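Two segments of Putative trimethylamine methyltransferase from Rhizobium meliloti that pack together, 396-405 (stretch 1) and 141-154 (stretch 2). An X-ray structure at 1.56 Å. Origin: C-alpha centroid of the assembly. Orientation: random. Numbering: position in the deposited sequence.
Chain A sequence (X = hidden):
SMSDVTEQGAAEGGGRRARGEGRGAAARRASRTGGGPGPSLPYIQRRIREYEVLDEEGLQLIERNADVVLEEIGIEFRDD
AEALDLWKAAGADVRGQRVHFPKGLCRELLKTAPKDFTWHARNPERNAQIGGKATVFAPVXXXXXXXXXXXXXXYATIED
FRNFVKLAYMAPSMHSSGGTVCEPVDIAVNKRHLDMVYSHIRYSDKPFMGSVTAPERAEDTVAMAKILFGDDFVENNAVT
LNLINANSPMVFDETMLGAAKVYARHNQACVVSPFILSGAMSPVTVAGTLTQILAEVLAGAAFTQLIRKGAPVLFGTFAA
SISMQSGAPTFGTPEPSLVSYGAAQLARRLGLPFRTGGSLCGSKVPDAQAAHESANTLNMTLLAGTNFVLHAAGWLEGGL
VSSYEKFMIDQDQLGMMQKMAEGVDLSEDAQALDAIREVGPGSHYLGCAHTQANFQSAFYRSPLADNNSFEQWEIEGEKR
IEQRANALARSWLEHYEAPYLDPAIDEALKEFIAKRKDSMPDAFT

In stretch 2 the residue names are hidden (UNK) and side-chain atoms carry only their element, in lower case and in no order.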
# COMPACT_ATOMS: atom_id res chain seq x y z
N LEU A 396 16.28 4.66 5.56
CA LEU A 396 16.54 3.28 5.82
C LEU A 396 16.95 3.16 7.29
O LEU A 396 17.33 4.15 7.95
CB LEU A 396 17.67 2.81 4.85
CG LEU A 396 17.86 1.33 4.61
CD1 LEU A 396 16.61 0.67 4.05
CD2 LEU A 396 19.01 1.14 3.64
N GLU A 397 16.88 1.95 7.82
CA GLU A 397 17.43 1.61 9.09
C GLU A 397 16.83 2.48 10.19
O GLU A 397 17.51 3.01 11.05
CB GLU A 397 18.99 1.66 9.06
CG GLU A 397 19.61 0.85 10.15
CD GLU A 397 21.10 1.07 10.25
OE1 GLU A 397 21.84 0.76 9.27
OE2 GLU A 397 21.55 1.60 11.27
N GLY A 398 15.51 2.66 10.15
CA GLY A 398 14.83 3.32 11.21
C GLY A 398 15.17 4.78 11.36
O GLY A 398 14.94 5.37 12.44
N GLY A 399 15.69 5.39 10.31
CA GLY A 399 16.03 6.80 10.35
C GLY A 399 17.49 7.08 10.57
O GLY A 399 17.89 8.23 10.59
N LEU A 400 18.32 6.05 10.75
CA LEU A 400 19.75 6.24 10.94
C LEU A 400 20.51 6.38 9.67
O LEU A 400 21.65 6.86 9.68
CB LEU A 400 20.36 5.10 11.76
CG LEU A 400 20.07 5.08 13.23
CD1 LEU A 400 20.59 3.81 13.87
CD2 LEU A 400 20.68 6.30 13.91
N VAL A 401 19.90 5.95 8.55
CA VAL A 401 20.59 5.95 7.26
C VAL A 401 19.82 6.66 6.17
O VAL A 401 18.61 6.44 6.02
CB VAL A 401 20.85 4.48 6.83
CG1 VAL A 401 21.32 4.37 5.40
CG2 VAL A 401 21.88 3.86 7.78
N SER A 402 20.53 7.49 5.39
CA SER A 402 20.08 8.01 4.08
C SER A 402 20.74 7.15 3.04
O SER A 402 21.98 7.07 2.98
CB SER A 402 20.45 9.48 3.87
OG SER A 402 19.71 10.27 4.80
N SER A 403 19.94 6.40 2.28
CA SER A 403 20.45 5.44 1.27
C SER A 403 20.26 5.94 -0.14
O SER A 403 19.15 6.27 -0.52
CB SER A 403 19.76 4.12 1.46
OG SER A 403 19.95 3.27 0.34
N TYR A 404 21.33 6.00 -0.93
CA TYR A 404 21.20 6.43 -2.30
C TYR A 404 20.29 5.46 -3.06
O TYR A 404 19.42 5.89 -3.82
CB TYR A 404 22.58 6.44 -2.97
CG TYR A 404 23.50 7.58 -2.55
CD1 TYR A 404 24.27 7.52 -1.43
CD2 TYR A 404 23.66 8.66 -3.36
CE1 TYR A 404 25.14 8.54 -1.07
CE2 TYR A 404 24.57 9.66 -3.06
CZ TYR A 404 25.27 9.60 -1.87
OH TYR A 404 26.16 10.64 -1.54
N GLU A 405 20.50 4.17 -2.90
CA GLU A 405 19.72 3.21 -3.67
C GLU A 405 18.25 3.29 -3.25
O GLU A 405 17.34 3.27 -4.11
CB GLU A 405 20.26 1.77 -3.50
CG GLU A 405 21.58 1.58 -4.26
CD GLU A 405 22.28 0.28 -3.93
OE1 GLU A 405 21.76 -0.50 -3.14
OE2 GLU A 405 23.41 0.04 -4.47
N UNK A 141 14.97 13.03 6.26
CA UNK A 141 15.50 14.08 7.15
C UNK A 141 16.10 13.42 8.39
O UNK A 141 15.45 12.60 9.06
c UNK A 141 15.21 17.25 10.45
c UNK A 141 14.64 18.60 8.55
c UNK A 141 15.02 18.49 9.87
o UNK A 141 15.26 19.63 10.65
c UNK A 141 14.61 16.22 8.34
c UNK A 141 14.98 16.12 9.67
c UNK A 141 14.42 17.48 7.78
c UNK A 141 14.32 14.97 7.52
N UNK A 142 17.33 13.79 8.71
CA UNK A 142 17.98 13.41 9.96
C UNK A 142 19.14 12.43 9.98
O UNK A 142 19.95 12.51 10.89
N UNK A 143 19.27 11.48 9.01
CA UNK A 143 20.28 10.44 9.27
C UNK A 143 21.73 10.92 9.39
O UNK A 143 22.21 11.69 8.57
c UNK A 143 20.15 9.54 8.04
c UNK A 143 18.70 9.63 7.72
c UNK A 143 18.35 11.06 7.94
N UNK A 144 22.47 10.36 10.34
CA UNK A 144 23.89 10.67 10.43
C UNK A 144 24.77 9.77 9.59
O UNK A 144 25.94 10.05 9.42
c UNK A 144 23.20 9.48 12.38
c UNK A 144 21.96 9.78 11.60
c UNK A 144 24.19 10.46 11.91
N UNK A 145 24.19 8.67 9.11
CA UNK A 145 24.90 7.74 8.24
C UNK A 145 24.33 7.75 6.85
O UNK A 145 23.15 8.04 6.64
c UNK A 145 24.68 6.09 11.24
c UNK A 145 25.25 5.90 12.50
c UNK A 145 26.82 5.89 10.21
c UNK A 145 27.40 5.68 11.47
c UNK A 145 24.80 6.29 8.76
c UNK A 145 25.45 6.07 10.10
c UNK A 145 26.61 5.70 12.60
N UNK A 146 25.18 7.40 5.89
CA UNK A 146 24.72 7.05 4.54
C UNK A 146 25.05 5.61 4.22
O UNK A 146 25.99 5.03 4.82
c UNK A 146 26.81 7.88 3.36
c UNK A 146 24.81 9.39 3.66
c UNK A 146 25.29 7.96 3.43
N UNK A 147 24.29 5.04 3.29
CA UNK A 147 24.75 3.89 2.55
C UNK A 147 25.14 4.37 1.20
O UNK A 147 24.26 4.80 0.43
c UNK A 147 24.61 0.77 3.41
c UNK A 147 23.63 1.93 3.56
c UNK A 147 25.04 -1.22 4.73
n UNK A 147 24.64 -1.98 5.71
n UNK A 147 26.17 -1.50 4.07
n UNK A 147 24.33 -0.16 4.45
c UNK A 147 23.63 2.86 2.43
N UNK A 148 26.45 4.40 0.94
CA UNK A 148 26.95 5.08 -0.25
C UNK A 148 26.80 4.19 -1.49
O UNK A 148 26.36 3.06 -1.40
c UNK A 148 29.46 4.65 0.03
o UNK A 148 29.28 3.50 -0.40
c UNK A 148 28.34 5.67 -0.05
o UNK A 148 30.54 5.04 0.59
N UNK A 149 27.18 4.74 -2.65
CA UNK A 149 27.03 4.02 -3.90
C UNK A 149 28.01 2.88 -4.05
O UNK A 149 27.88 2.07 -4.96
c UNK A 149 27.08 5.01 -5.08
c UNK A 149 25.80 5.86 -5.26
c UNK A 149 26.01 6.95 -6.26
c UNK A 149 24.59 5.07 -5.67
N UNK A 150 29.00 2.81 -3.16
CA UNK A 150 29.93 1.66 -3.14
C UNK A 150 29.55 0.61 -2.09
O UNK A 150 30.33 -0.33 -1.86
o UNK A 150 32.40 4.05 -3.81
o UNK A 150 31.64 2.59 -5.22
c UNK A 150 31.36 2.15 -2.91
c UNK A 150 31.85 2.98 -4.06
N UNK A 151 28.40 0.79 -1.45
CA UNK A 151 27.88 -0.13 -0.45
C UNK A 151 28.37 0.06 0.99
O UNK A 151 28.09 -0.78 1.87
N UNK A 152 29.07 1.15 1.26
CA UNK A 152 29.60 1.35 2.59
C UNK A 152 28.58 2.07 3.46
O UNK A 152 27.96 3.07 3.02
c UNK A 152 30.83 2.23 2.54
n UNK A 152 32.39 0.51 1.96
c UNK A 152 31.94 1.68 1.65
o UNK A 152 32.37 2.34 0.68
N UNK A 153 28.41 1.58 4.68
CA UNK A 153 27.67 2.32 5.70
C UNK A 153 28.70 3.16 6.43
O UNK A 153 29.60 2.61 7.08
c UNK A 153 25.04 2.01 10.83
c UNK A 153 26.05 2.03 7.68
c UNK A 153 25.47 1.01 8.62
n UNK A 153 24.16 2.37 11.73
n UNK A 153 24.62 1.53 9.66
n UNK A 153 26.34 2.11 11.11
c UNK A 153 26.97 1.39 6.67
N UNK A 154 28.55 4.47 6.39
CA UNK A 154 29.56 5.37 6.96
C UNK A 154 28.92 6.68 7.36
O UNK A 154 27.81 6.99 6.92
c UNK A 154 31.35 6.65 3.77
c UNK A 154 30.66 5.57 5.95
n UNK A 154 30.02 9.15 3.23
n UNK A 154 29.85 8.58 1.04
c UNK A 154 30.20 6.15 4.62
n UNK A 154 30.88 7.11 2.47
c UNK A 154 30.26 8.28 2.25
O HOH W 1 16.32 10.55 10.94
O HOH W 2 22.98 3.16 -1.56
O HOH W 3 22.43 -0.28 6.83
O HOH W 4 25.54 0.76 -2.77

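Position 141 carries one carbon and then a six-carbon ring bearing one oxygen, with its CA-to-CB bond directed away from stretch 1; this is Tyr141. Tyr141 O receives a hydrogen bond from water 1 (2.9 Å), which also donates to Gly399 O (2.8 Å). Position 142 has no side-chain atoms, and at phi 110° and psi -28° a CB would be jammed against the preceding carbonyl O: Gly142.

At 143, three carbons close a ring onto the backbone N. The CA-to-CB bond is directed toward stretch 1, and one ring carbon lies 3.2 Å from Ser402 OG and 3.3 Å from Gly399 O; this is Pro143. Position 144 repeats the closed three-carbon ring, with a ring carbon 4.3 Å from Leu400 CD2, and is Pro144.

Position 145 shows one carbon and a six-carbon ring without a heteroatom, with CB 3.9 Å from Val401 CG2. Leu400 O lies at the edge of the ring, and the backbone N donates to that same Leu400 O (3.2 Å, 146°): Phe145. Position 146 has three carbons, one carrying the other two, the mark of a beta-branched side chain. One of its terminal carbons is 4.4 Å from Ser402 CB, on the same face of the sheet, and the residue is Val146.

Position 147 has three carbons, a nitrogen, and a carbon bearing two more nitrogens, and its aliphatic part packs on Val401, a carbon lying 3.8 Å from Val401 CG1: Arg147. Arg147 NH1 also donates to the backbone O of position 151, at 3.0 Å.

Position 148 has two carbons, the second bearing two oxygens, and its CA is 3.8 Å from Tyr404 CD1. The branching alone would also fit asparagine, but the element labels give Asp148. Asp148 OD1 accepts from the backbone N of 150 and the backbone N of 152, each at 2.9 Å. Position 149 has four carbons forked at the second, and one terminal carbon reaches 3.6 Å from Tyr404 CB; this is Leu149.

Position 150 has two carbons, the second carrying two oxygens, and its CA-to-CB bond is directed away from stretch 1; this is Asp150. Position 151 lacks side-chain atoms and has phi 85°, which favours glycine: Gly151, closing a type I turn begun at Asp148. Position 152, two carbons with one oxygen and one nitrogen, is Asn152, too distant to touch stretch 1.

Position 153 again shows three carbons, a nitrogen, and a carbon with two nitrogens. Two of its nitrogens donate to Glu397 OE1 (2.9 Å) and Glu397 OE2 (2.8 Å), forming a two-pronged salt bridge: Arg153. Position 154 has the same pattern and is Arg154; Arg154 NE forms a salt bridge with Asp148 OD2 at 2.8 Å.

The contact is a parallel strand pairing. Ser402 N donates to Phe145 O (3.0 Å, 168°) and Arg147 N to Ser402 O (3.1 Å, 152°), so Ser402 uses both backbone polar groups; a weak bond from Tyr404 N to Arg147 O (3.4 Å) extends the ladder. The Arg153 salt bridge adds charge pairing, and Leu149 against Tyr404 adds apolar packing. Together the stretches bury 738 Å².

Stretch 2, residues 141-154: YGPPFVRDLDGNRR
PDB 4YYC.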